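Local coordinates for protein carbonic anhydrase (PDB 4O1K) that catalyses the reversible hydration of carbon dioxide to bicarbonate as a tetrameric, zinc-dependent carbonic anhydrase of the beta class, at residues D153-Y158 / N197-L202; L161-V166 / K204-D209; E96-V99 / K103-H106; Q181-N186 / D209-L214. One frame throughout, in Å; residues are numbered along the deposited sequence. Where two conformers were deposited one is given.

Contact 1 (D153-Y158 / N197-L202); sequences DEEARY and NFRDGL
E155 and R199 reach toward one another from opposite directions and meet in a salt bridge that carries the whole contact. One carboxylate oxygen does the work: E155 OE2 accepts a hydrogen bond from R199 NH1 at 2.8 Å, on its syn side, and a weak second bond from R199 NH2 at 3.2 Å, so a single oxygen sits at the edge of the guanidinium between its two terminal nitrogens. The pairing is not coplanar, the two flat groups being turned 42° apart. E155 gets there by an extended chain with CG anti to the backbone N (chi1 -159°), while R199 bends at its second torsion.

Behind the arginine the structure is tighter. Segment 197-202 is the turn of the beta hairpin joining strands 190-197 and 202-205, and it closes with a G1 beta bulge in which G201, at positive phi, and L202 both face N197. Two Asx turns brace it: N197 OD1 accepts from R199 N at 3.2 Å and D200 OD1 from L202 N at the same 3.2 Å. The buried ring of F198 lies over one face of the R199 guanidinium, its CZ 3.5 Å from that plane and offset toward the rim; F198 also packs on A44 of the second subunit.

The ion pair itself is the loose part: E155 and R199 are both exposed, and the bridge lies at the surface. D153 caps helix 154-174, its OD2 accepting from A156 N at 3.1 Å. Another carboxylate, E159, stands close to E155 and forms a long, weak ion pair with R199 NH2, so the arginine probably eases the repulsion between the two acids.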
loop_
_atom_site.group_PDB
_atom_site.type_symbol
_atom_site.label_atom_id
_atom_site.label_comp_id
_atom_site.label_asym_id
_atom_site.label_seq_id
_atom_site.Cartn_x
_atom_site.Cartn_y
_atom_site.Cartn_z
ATOM N N ASP A 153 11.778 -2.998 34.022
ATOM C CA ASP A 153 12.797 -2.201 33.347
ATOM C C ASP A 153 12.370 -1.891 31.930
ATOM O O ASP A 153 11.920 -2.777 31.196
ATOM C CB ASP A 153 14.160 -2.903 33.340
ATOM C CG ASP A 153 15.234 -2.092 32.614
ATOM O OD1 ASP A 153 15.280 -0.852 32.786
ATOM O OD2 ASP A 153 16.034 -2.694 31.865
ATOM N N GLU A 154 12.531 -0.627 31.559
ATOM C CA GLU A 154 12.136 -0.125 30.254
ATOM C C GLU A 154 12.974 -0.702 29.118
ATOM O O GLU A 154 12.435 -1.107 28.087
ATOM C CB GLU A 154 12.240 1.395 30.247
ATOM C CG GLU A 154 11.631 2.053 29.031
ATOM C CD GLU A 154 11.291 3.501 29.299
ATOM O OE1 GLU A 154 11.807 4.051 30.300
ATOM O OE2 GLU A 154 10.499 4.079 28.520
ATOM N N GLU A 155 14.293 -0.727 29.295
ATOM C CA GLU A 155 15.152 -1.234 28.238
ATOM C C GLU A 155 14.900 -2.724 28.023
ATOM O O GLU A 155 14.792 -3.172 26.881
ATOM C CB GLU A 155 16.627 -0.954 28.520
ATOM C CG GLU A 155 17.498 -0.986 27.253
ATOM C CD GLU A 155 18.974 -1.180 27.561
ATOM O OE1 GLU A 155 19.346 -1.086 28.746
ATOM O OE2 GLU A 155 19.758 -1.429 26.621
ATOM N N ALA A 156 14.789 -3.477 29.120
ATOM C CA ALA A 156 14.432 -4.900 29.055
ATOM C C ALA A 156 13.104 -5.106 28.298
ATOM O O ALA A 156 12.976 -6.012 27.456
ATOM C CB ALA A 156 14.349 -5.487 30.440
ATOM N N ARG A 157 12.122 -4.262 28.613
ATOM C CA ARG A 157 10.845 -4.271 27.892
ATOM C C ARG A 157 11.016 -4.020 26.393
ATOM O O ARG A 157 10.392 -4.691 25.574
ATOM C CB ARG A 157 9.873 -3.247 28.491
ATOM C CG ARG A 157 8.423 -3.526 28.155
ATOM C CD ARG A 157 7.513 -2.451 28.705
ATOM N NE ARG A 157 7.815 -2.198 30.108
ATOM C CZ ARG A 157 8.082 -0.989 30.598
ATOM N NH1 ARG A 157 8.070 0.074 29.799
ATOM N NH2 ARG A 157 8.368 -0.841 31.884
ATOM N N TYR A 158 11.890 -3.084 26.069
ATOM C CA TYR A 158 12.151 -2.669 24.707
ATOM C C TYR A 158 12.808 -3.813 23.915
ATOM O O TYR A 158 12.439 -4.095 22.767
ATOM C CB TYR A 158 13.032 -1.425 24.808
ATOM C CG TYR A 158 13.666 -0.931 23.544
ATOM C CD1 TYR A 158 13.036 -1.053 22.322
ATOM C CD2 TYR A 158 14.908 -0.321 23.583
ATOM C CE1 TYR A 158 13.639 -0.598 21.166
ATOM C CE2 TYR A 158 15.504 0.148 22.443
ATOM C CZ TYR A 158 14.866 -0.002 21.237
ATOM O OH TYR A 158 15.454 0.466 20.098
ATOM N N ASN A 197 22.856 -8.101 17.737
ATOM C CA ASN A 197 23.171 -7.337 18.927
ATOM C C ASN A 197 24.431 -6.538 18.602
ATOM O O ASN A 197 25.540 -7.115 18.499
ATOM C CB ASN A 197 23.456 -8.295 20.104
ATOM C CG ASN A 197 23.548 -7.577 21.445
ATOM O OD1 ASN A 197 23.607 -6.348 21.516
ATOM N ND2 ASN A 197 23.565 -8.350 22.518
ATOM N N PHE A 198 24.272 -5.228 18.436
ATOM C CA PHE A 198 25.358 -4.343 18.030
ATOM C C PHE A 198 26.444 -4.241 19.104
ATOM O O PHE A 198 27.539 -3.739 18.833
ATOM C CB PHE A 198 24.795 -2.945 17.759
ATOM C CG PHE A 198 24.246 -2.279 18.992
ATOM C CD1 PHE A 198 22.916 -2.433 19.347
ATOM C CD2 PHE A 198 25.069 -1.514 19.809
ATOM C CE1 PHE A 198 22.409 -1.828 20.489
ATOM C CE2 PHE A 198 24.573 -0.905 20.957
ATOM C CZ PHE A 198 23.241 -1.062 21.296
ATOM N N ARG A 199 26.124 -4.681 20.320
ATOM C CA ARG A 199 27.039 -4.572 21.454
ATOM C C ARG A 199 28.165 -5.593 21.426
ATOM O O ARG A 199 29.272 -5.307 21.905
ATOM C CB ARG A 199 26.265 -4.709 22.766
ATOM C CG ARG A 199 25.691 -3.395 23.271
ATOM C CD ARG A 199 24.276 -3.551 23.787
ATOM N NE ARG A 199 23.929 -2.474 24.708
ATOM C CZ ARG A 199 22.685 -2.092 24.987
ATOM N NH1 ARG A 199 22.472 -1.102 25.847
ATOM N NH2 ARG A 199 21.653 -2.696 24.404
ATOM N N ASP A 200 27.877 -6.787 20.905
ATOM C CA ASP A 200 28.875 -7.867 20.868
ATOM C C ASP A 200 28.990 -8.486 19.481
ATOM O O ASP A 200 29.810 -9.378 19.253
ATOM C CB ASP A 200 28.607 -8.944 21.928
ATOM C CG ASP A 200 27.156 -9.425 21.951
ATOM O OD1 ASP A 200 26.458 -9.343 20.905
ATOM O OD2 ASP A 200 26.719 -9.916 23.024
ATOM N N GLY A 201 28.149 -8.019 18.568
ATOM C CA GLY A 201 28.192 -8.453 17.182
ATOM C C GLY A 201 27.601 -9.824 16.921
ATOM O O GLY A 201 27.740 -10.363 15.817
ATOM N N LEU A 202 26.902 -10.372 17.910
ATOM C CA LEU A 202 26.440 -11.749 17.813
ATOM C C LEU A 202 25.017 -11.839 17.309
ATOM O O LEU A 202 24.166 -11.002 17.662
ATOM C CB LEU A 202 26.513 -12.434 19.163
ATOM C CG LEU A 202 27.797 -13.177 19.496
ATOM C CD1 LEU A 202 28.686 -12.328 20.386
ATOM C CD2 LEU A 202 27.464 -14.482 20.187
#

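Contact 2 (L161-V166 / K204-D209); sequences LVELNV and KDLNVD
Helix 154-174 lies against the sheet of this alpha/beta fold, and just beyond 202-205, the outermost strand of the sheet within this chain, the side chain of L206 turns in to meet E163 and V166. The leucine carries the contact with both of its methyls. CD1 rests 3.7 Å from V166 CB, and it also lies 3.7 Å from E163 O, a backbone carbonyl of the helix. CD2 goes to the aliphatic part of the glutamate, 4.2 Å from E163 CG. L206 CG sits beside the backbone N and anti to the carbonyl carbon (chi1 -63°), which sends both methyls toward the helix. V195 of strand 190-197 touches V166 and L206 alike, extending the apolar patch into the sheet.

The polar end of E163 is engaged elsewhere: OE2 is hydrogen-bonded to Y113 OH, and OE1 forms a salt bridge with R160. The K204 side chain crosses that of E163 at about a right angle without pairing with it, its NZ staying 5.1 Å from E163 OE2, so any attraction is probably long-range. The chain then leaves the strand through an Asx turn, in which D205 OD1 accepts from N207 N at 2.8 Å, the donor standing well above the carboxylate plane.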
loop_
_atom_site.group_PDB
_atom_site.type_symbol
_atom_site.label_atom_id
_atom_site.label_comp_id
_atom_site.label_asym_id
_atom_site.label_seq_id
_atom_site.Cartn_x
_atom_site.Cartn_y
_atom_site.Cartn_z
ATOM N N LEU A 161 10.265 -6.419 23.280
ATOM C CA LEU A 161 9.436 -5.982 22.147
ATOM C C LEU A 161 10.114 -6.225 20.805
ATOM O O LEU A 161 9.465 -6.608 19.823
ATOM C CB LEU A 161 9.101 -4.494 22.271
ATOM C CG LEU A 161 8.267 -3.902 21.132
ATOM C CD1 LEU A 161 6.965 -4.665 20.946
ATOM C CD2 LEU A 161 7.994 -2.425 21.379
ATOM N N VAL A 162 11.419 -5.996 20.752
ATOM C CA VAL A 162 12.173 -6.235 19.520
ATOM C C VAL A 162 12.019 -7.710 19.157
ATOM O O VAL A 162 11.739 -8.070 17.966
ATOM C CB VAL A 162 13.664 -5.892 19.728
ATOM C CG1 VAL A 162 14.538 -6.569 18.691
ATOM C CG2 VAL A 162 13.871 -4.369 19.680
ATOM N N GLU A 163 12.159 -8.553 20.188
ATOM C CA GLU A 163 12.086 -10.015 19.995
ATOM C C GLU A 163 10.682 -10.465 19.542
ATOM O O GLU A 163 10.515 -11.242 18.580
ATOM C CB GLU A 163 12.483 -10.736 21.299
ATOM C CG GLU A 163 13.948 -10.486 21.683
ATOM C CD GLU A 163 14.313 -10.994 23.077
ATOM O OE1 GLU A 163 13.423 -11.480 23.804
ATOM O OE2 GLU A 163 15.506 -10.894 23.430
ATOM N N LEU A 164 9.670 -10.035 20.278
ATOM C CA LEU A 164 8.292 -10.354 19.905
ATOM C C LEU A 164 7.918 -9.843 18.527
ATOM O O LEU A 164 7.095 -10.447 17.838
ATOM C CB LEU A 164 7.326 -9.804 20.945
ATOM C CG LEU A 164 7.481 -10.592 22.260
ATOM C CD1 LEU A 164 6.783 -9.859 23.375
ATOM C CD2 LEU A 164 6.877 -11.961 22.084
ATOM N N ASN A 165 8.459 -8.693 18.139
ATOM C CA ASN A 165 8.213 -8.173 16.797
ATOM C C ASN A 165 8.794 -9.142 15.795
ATOM O O ASN A 165 8.139 -9.492 14.833
ATOM C CB ASN A 165 8.866 -6.807 16.589
ATOM C CG ASN A 165 8.496 -6.175 15.247
ATOM O OD1 ASN A 165 7.313 -6.162 14.840
ATOM N ND2 ASN A 165 9.506 -5.650 14.548
ATOM N N VAL A 166 10.038 -9.566 15.998
ATOM C CA VAL A 166 10.572 -10.585 15.077
ATOM C C VAL A 166 9.629 -11.803 14.988
ATOM O O VAL A 166 9.278 -12.240 13.884
ATOM C CB VAL A 166 11.942 -11.054 15.491
ATOM C CG1 VAL A 166 12.364 -12.272 14.610
ATOM C CG2 VAL A 166 12.939 -9.919 15.264
ATOM N N LYS A 204 21.561 -13.914 17.379
ATOM C CA LYS A 204 20.914 -14.823 18.311
ATOM C C LYS A 204 19.703 -15.410 17.619
ATOM O O LYS A 204 19.000 -14.704 16.908
ATOM C CB LYS A 204 20.498 -14.053 19.562
ATOM C CG LYS A 204 19.572 -14.794 20.520
ATOM C CD LYS A 204 19.266 -13.912 21.747
ATOM C CE LYS A 204 17.848 -14.117 22.280
ATOM N NZ LYS A 204 17.496 -15.544 22.591
ATOM N N ASP A 205 19.480 -16.700 17.821
ATOM C CA ASP A 205 18.320 -17.371 17.258
ATOM C C ASP A 205 17.191 -17.321 18.302
ATOM O O ASP A 205 17.374 -17.731 19.438
ATOM C CB ASP A 205 18.695 -18.821 16.938
ATOM C CG ASP A 205 17.620 -19.547 16.146
ATOM O OD1 ASP A 205 16.543 -18.956 15.922
ATOM O OD2 ASP A 205 17.846 -20.722 15.771
ATOM N N LEU A 206 16.030 -16.815 17.907
ATOM C CA LEU A 206 14.869 -16.786 18.795
ATOM C C LEU A 206 14.179 -18.128 18.784
ATOM O O LEU A 206 13.204 -18.343 19.525
ATOM C CB LEU A 206 13.894 -15.711 18.339
ATOM C CG LEU A 206 14.525 -14.334 18.438
ATOM C CD1 LEU A 206 13.500 -13.294 18.000
ATOM C CD2 LEU A 206 15.032 -14.072 19.846
ATOM N N ASN A 207 14.709 -19.044 17.970
ATOM C CA ASN A 207 14.200 -20.414 17.920
ATOM C C ASN A 207 12.699 -20.411 17.697
ATOM O O ASN A 207 11.941 -21.019 18.455
ATOM C CB ASN A 207 14.580 -21.178 19.184
ATOM C CG ASN A 207 16.088 -21.230 19.390
ATOM O OD1 ASN A 207 16.845 -21.399 18.439
ATOM N ND2 ASN A 207 16.525 -21.062 20.628
ATOM N N VAL A 208 12.297 -19.690 16.658
ATOM C CA VAL A 208 10.897 -19.575 16.261
ATOM C C VAL A 208 10.347 -20.958 15.912
ATOM O O VAL A 208 10.874 -21.635 15.025
ATOM C CB VAL A 208 10.768 -18.643 15.051
ATOM C CG1 VAL A 208 9.380 -18.704 14.475
ATOM C CG2 VAL A 208 11.116 -17.207 15.447
ATOM N N ASP A 209 9.306 -21.388 16.619
ATOM C CA ASP A 209 8.770 -22.730 16.408
ATOM C C ASP A 209 7.920 -22.741 15.145
ATOM O O ASP A 209 6.707 -22.533 15.197
ATOM C CB ASP A 209 7.960 -23.177 17.628
ATOM C CG ASP A 209 7.588 -24.651 17.580
ATOM O OD1 ASP A 209 7.294 -25.224 18.656
ATOM O OD2 ASP A 209 7.596 -25.237 16.470
#

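Contact 3 (E96-V99 / K103-H106); sequences EYAV and KVKH
A98 and V104 are joined by a nearly straight backbone hydrogen bond, V104 N to A98 O, 3.1 Å long with an angle of 176° at the hydrogen. The valine side chain points toward the helix: V104 CB lies 3.4 Å from the same A98 O, and its CG2 comes to 4.3 Å from A98 CB, a light apolar touch. Beside them, V99 O faces K103 CA at 3.5 Å in a CA-H...O contact, bent to 140°. The lysine CD passes 3.9 Å from that carbonyl, placed there because K103 CG lies beside its backbone N (chi1 -50°) and the chain bends again at the next torsion.

One step out is the turn that makes this possible. K103, just past helix 89-100, has positive phi and turns the chain out of the helix. The bond from V104 N to A98 O spans six residues across this turn. K103 NZ folds back to hydrogen-bond with K100 O.

Further out, this is the exit of a beta-alpha-beta crossover: helix 89-100 connects strand 74-79 to strand 106-112, parallel strands with 51-56 between them. L52 of that middle strand packs on both A98 and V104, while the V99 side chain packs onto A178 and S182 of helix 177-186.

Carbonyls at a helix C-terminus lack their usual amide partners and carry the negative end of the helix dipole. Here the V104 amide serves one of them and a lysine ammonium another, which is likely to offset that charge as the chain enters the next strand.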
loop_
_atom_site.group_PDB
_atom_site.type_symbol
_atom_site.label_atom_id
_atom_site.label_comp_id
_atom_site.label_asym_id
_atom_site.label_seq_id
_atom_site.Cartn_x
_atom_site.Cartn_y
_atom_site.Cartn_z
ATOM N N GLU A 96 6.663 -13.327 -2.241
ATOM C CA GLU A 96 6.124 -14.112 -3.347
ATOM C C GLU A 96 7.212 -14.466 -4.364
ATOM O O GLU A 96 7.344 -15.628 -4.785
ATOM C CB GLU A 96 5.021 -13.303 -4.033
ATOM C CG GLU A 96 4.585 -13.853 -5.382
ATOM C CD GLU A 96 3.384 -14.753 -5.251
ATOM O OE1 GLU A 96 3.362 -15.527 -4.277
ATOM O OE2 GLU A 96 2.469 -14.669 -6.103
ATOM N N TYR A 97 8.000 -13.462 -4.742
ATOM C CA TYR A 97 9.045 -13.613 -5.756
ATOM C C TYR A 97 10.194 -14.501 -5.305
ATOM O O TYR A 97 10.723 -15.307 -6.087
ATOM C CB TYR A 97 9.588 -12.235 -6.133
ATOM C CG TYR A 97 10.630 -12.220 -7.238
ATOM C CD1 TYR A 97 10.307 -12.564 -8.550
ATOM C CD2 TYR A 97 11.923 -11.812 -6.975
ATOM C CE1 TYR A 97 11.276 -12.517 -9.561
ATOM C CE2 TYR A 97 12.883 -11.761 -7.958
ATOM C CZ TYR A 97 12.565 -12.108 -9.242
ATOM O OH TYR A 97 13.566 -12.044 -10.182
ATOM N N ALA A 98 10.579 -14.359 -4.044
ATOM C CA ALA A 98 11.666 -15.155 -3.471
ATOM C C ALA A 98 11.271 -16.614 -3.340
ATOM O O ALA A 98 12.073 -17.517 -3.615
ATOM C CB ALA A 98 12.085 -14.592 -2.111
ATOM N N VAL A 99 10.036 -16.861 -2.916
ATOM C CA VAL A 99 9.605 -18.241 -2.682
ATOM C C VAL A 99 9.292 -18.942 -3.988
ATOM O O VAL A 99 9.737 -20.065 -4.243
ATOM C CB VAL A 99 8.363 -18.273 -1.829
ATOM C CG1 VAL A 99 7.784 -19.661 -1.817
ATOM C CG2 VAL A 99 8.695 -17.793 -0.405
ATOM N N LYS A 103 12.983 -19.638 -5.476
ATOM C CA LYS A 103 13.041 -20.929 -4.773
ATOM C C LYS A 103 14.059 -20.891 -3.635
ATOM O O LYS A 103 14.875 -21.799 -3.446
ATOM C CB LYS A 103 13.359 -22.068 -5.742
ATOM C CG LYS A 103 12.478 -22.099 -6.987
ATOM C CD LYS A 103 11.140 -22.738 -6.703
ATOM C CE LYS A 103 10.349 -22.987 -7.992
ATOM N NZ LYS A 103 8.872 -22.787 -7.780
ATOM N N VAL A 104 13.984 -19.803 -2.880
ATOM C CA VAL A 104 14.756 -19.582 -1.690
ATOM C C VAL A 104 14.523 -20.745 -0.702
ATOM O O VAL A 104 13.415 -21.267 -0.628
ATOM C CB VAL A 104 14.339 -18.165 -1.191
ATOM C CG1 VAL A 104 13.790 -18.151 0.212
ATOM C CG2 VAL A 104 15.460 -17.147 -1.447
ATOM N N LYS A 105 15.571 -21.201 -0.008
ATOM C CA LYS A 105 15.426 -22.304 0.942
ATOM C C LYS A 105 15.146 -21.824 2.361
ATOM O O LYS A 105 14.646 -22.594 3.208
ATOM C CB LYS A 105 16.697 -23.162 0.957
ATOM C CG LYS A 105 16.670 -24.362 0.018
ATOM C CD LYS A 105 16.872 -24.001 -1.421
ATOM C CE LYS A 105 17.484 -25.200 -2.155
ATOM N NZ LYS A 105 16.648 -26.421 -1.946
ATOM N N HIS A 106 15.467 -20.554 2.620
ATOM C CA HIS A 106 15.337 -19.977 3.944
ATOM C C HIS A 106 14.735 -18.577 3.853
ATOM O O HIS A 106 15.043 -17.816 2.937
ATOM C CB HIS A 106 16.719 -19.855 4.599
ATOM C CG HIS A 106 17.452 -21.153 4.715
ATOM N ND1 HIS A 106 17.235 -22.037 5.751
ATOM C CD2 HIS A 106 18.410 -21.711 3.932
ATOM C CE1 HIS A 106 18.027 -23.090 5.598
ATOM N NE2 HIS A 106 18.747 -22.918 4.502
#

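Contact 4 (Q181-N186 / D209-L214); sequences QSYAEN and DFETIL
Aromatic packing leads: the F210 ring turns its edge onto one face of Y183 in a T-shaped (edge-to-face) pair, with centroids 4.8 Å apart and planes at 85°. F210 CE2 makes the closest approach, 3.3 Å from Y183 CE2 and displaced toward the rim of the tyrosine. Both residues leave their helices with CG anti to the backbone N, Y183 with chi1 -170°, and the two side chains run past each other in opposite directions. The apolar remainder is L214, whose CD2 reaches Y183 CD1 at 3.7 Å.

The polar part lies at the far end of the tyrosine, where Y183 OH donates to E211 OE2, near the ring plane; the modelled 2.4 Å is very short and its exact length doubtful. E211 bends at its second torsion to bring the carboxylate across. An alanine in place of F210 is likely to strip the face of Y183 of its edge-on partner and open a gap beside V190 and V174.

The side chains thus bridge helices 177-186 and 210-218, whose short axes come no closer than 13.0 Å, at 118° between their directions. Y183 spans two environments: its hydroxyl is directed to an exposed acid, while buried F210 and L214 pack on its carbons and probably restrain the ring's rotation.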
loop_
_atom_site.group_PDB
_atom_site.type_symbol
_atom_site.label_atom_id
_atom_site.label_comp_id
_atom_site.label_asym_id
_atom_site.label_seq_id
_atom_site.Cartn_x
_atom_site.Cartn_y
_atom_site.Cartn_z
ATOM N N GLN A 181 2.134 -23.119 0.390
ATOM C CA GLN A 181 2.137 -24.009 -0.770
ATOM C C GLN A 181 3.510 -24.647 -0.961
ATOM O O GLN A 181 3.622 -25.881 -1.041
ATOM C CB GLN A 181 1.714 -23.250 -2.030
ATOM C CG GLN A 181 0.221 -22.881 -2.063
ATOM C CD GLN A 181 -0.081 -21.755 -3.034
ATOM O OE1 GLN A 181 0.794 -20.949 -3.363
ATOM N NE2 GLN A 181 -1.324 -21.687 -3.494
ATOM N N SER A 182 4.550 -23.813 -1.013
ATOM C CA SER A 182 5.909 -24.331 -1.177
ATOM C C SER A 182 6.271 -25.306 -0.062
ATOM O O SER A 182 6.838 -26.376 -0.323
ATOM C CB SER A 182 6.934 -23.187 -1.253
ATOM O OG SER A 182 8.203 -23.684 -1.669
ATOM N N TYR A 183 5.937 -24.963 1.178
ATOM C CA TYR A 183 6.297 -25.828 2.293
ATOM C C TYR A 183 5.593 -27.181 2.227
ATOM O O TYR A 183 6.217 -28.232 2.457
ATOM C CB TYR A 183 6.049 -25.161 3.644
ATOM C CG TYR A 183 6.653 -25.971 4.764
ATOM C CD1 TYR A 183 5.860 -26.754 5.599
ATOM C CD2 TYR A 183 8.028 -25.997 4.950
ATOM C CE1 TYR A 183 6.422 -27.512 6.611
ATOM C CE2 TYR A 183 8.598 -26.756 5.953
ATOM C CZ TYR A 183 7.798 -27.505 6.779
ATOM O OH TYR A 183 8.381 -28.255 7.776
ATOM N N ALA A 184 4.306 -27.153 1.899
ATOM C CA ALA A 184 3.536 -28.379 1.706
ATOM C C ALA A 184 4.199 -29.278 0.663
ATOM O O ALA A 184 4.433 -30.464 0.907
ATOM C CB ALA A 184 2.113 -28.040 1.287
ATOM N N GLU A 185 4.504 -28.691 -0.491
ATOM C CA GLU A 185 5.011 -29.409 -1.659
ATOM C C GLU A 185 6.468 -29.854 -1.518
ATOM O O GLU A 185 6.846 -30.947 -1.979
ATOM C CB GLU A 185 4.904 -28.493 -2.878
ATOM C CG GLU A 185 4.873 -29.181 -4.235
ATOM C CD GLU A 185 4.335 -28.257 -5.321
ATOM O OE1 GLU A 185 4.159 -28.722 -6.469
ATOM O OE2 GLU A 185 4.081 -27.066 -5.019
ATOM N N ASN A 186 7.279 -29.005 -0.891
ATOM C CA ASN A 186 8.726 -29.115 -0.988
ATOM C C ASN A 186 9.435 -29.255 0.354
ATOM O O ASN A 186 10.562 -29.743 0.415
ATOM C CB ASN A 186 9.292 -27.901 -1.750
ATOM C CG ASN A 186 8.615 -27.675 -3.098
ATOM O OD1 ASN A 186 8.044 -26.604 -3.355
ATOM N ND2 ASN A 186 8.670 -28.679 -3.960
ATOM N N ASP A 209 9.306 -21.388 16.619
ATOM C CA ASP A 209 8.770 -22.730 16.408
ATOM C C ASP A 209 7.920 -22.741 15.145
ATOM O O ASP A 209 6.707 -22.533 15.197
ATOM C CB ASP A 209 7.960 -23.177 17.628
ATOM C CG ASP A 209 7.588 -24.651 17.580
ATOM O OD1 ASP A 209 7.294 -25.224 18.656
ATOM O OD2 ASP A 209 7.596 -25.237 16.470
ATOM N N PHE A 210 8.571 -22.991 14.013
ATOM C CA PHE A 210 7.979 -22.770 12.696
ATOM C C PHE A 210 6.772 -23.669 12.413
ATOM O O PHE A 210 5.739 -23.206 11.933
ATOM C CB PHE A 210 9.071 -22.916 11.630
ATOM C CG PHE A 210 8.557 -23.068 10.232
ATOM C CD1 PHE A 210 7.768 -22.088 9.646
ATOM C CD2 PHE A 210 8.903 -24.184 9.486
ATOM C CE1 PHE A 210 7.307 -22.237 8.347
ATOM C CE2 PHE A 210 8.453 -24.341 8.196
ATOM C CZ PHE A 210 7.652 -23.368 7.620
ATOM N N GLU A 211 6.902 -24.943 12.748
ATOM C CA GLU A 211 5.839 -25.914 12.508
ATOM C C GLU A 211 4.537 -25.599 13.263
ATOM O O GLU A 211 3.449 -25.698 12.697
ATOM C CB GLU A 211 6.340 -27.315 12.861
ATOM C CG GLU A 211 7.618 -27.713 12.127
ATOM C CD GLU A 211 7.343 -28.379 10.788
ATOM O OE1 GLU A 211 6.153 -28.550 10.440
ATOM O OE2 GLU A 211 8.315 -28.736 10.087
ATOM N N THR A 212 4.650 -25.198 14.527
ATOM C CA THR A 212 3.468 -24.895 15.339
ATOM C C THR A 212 2.774 -23.597 14.917
ATOM O O THR A 212 1.546 -23.480 14.990
ATOM C CB THR A 212 3.802 -24.855 16.857
ATOM O OG1 THR A 212 4.625 -23.722 17.156
ATOM C CG2 THR A 212 4.533 -26.103 17.265
ATOM N N ILE A 213 3.551 -22.617 14.463
ATOM C CA ILE A 213 2.956 -21.381 13.966
ATOM C C ILE A 213 2.074 -21.721 12.786
ATOM O O ILE A 213 0.923 -21.275 12.699
ATOM C CB ILE A 213 4.019 -20.367 13.512
ATOM C CG1 ILE A 213 4.708 -19.749 14.721
ATOM C CG2 ILE A 213 3.385 -19.284 12.687
ATOM C CD1 ILE A 213 5.876 -18.853 14.342
ATOM N N LEU A 214 2.621 -22.545 11.902
ATOM C CA LEU A 214 1.924 -22.964 10.699
ATOM C C LEU A 214 0.629 -23.707 11.055
ATOM O O LEU A 214 -0.418 -23.476 10.433
ATOM C CB LEU A 214 2.850 -23.828 9.832
ATOM C CG LEU A 214 2.318 -24.453 8.540
ATOM C CD1 LEU A 214 1.790 -23.397 7.572
ATOM C CD2 LEU A 214 3.392 -25.304 7.873
#

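How the contacts relate
The four contacts differ in burial and chemistry together. Contact 1 is a surface ion pair and contact 3 a buried closure made mostly by backbone, about 30 Å apart between centres on opposite sides of the chain's centre; contacts 2 and 4 are partly buried and largely apolar. Helix 154-174 serves both contacts 1 and 2, meeting first the hairpin turn and then the far end of strand 202-205. From there the chain runs on into contact 4, which shares D209 with contact 2 and touches it where V208 packs on I213. Contact 4 in turn abuts contact 3 through S182 and V99, so contacts 2, 4 and 3 form a continuous chain of packing.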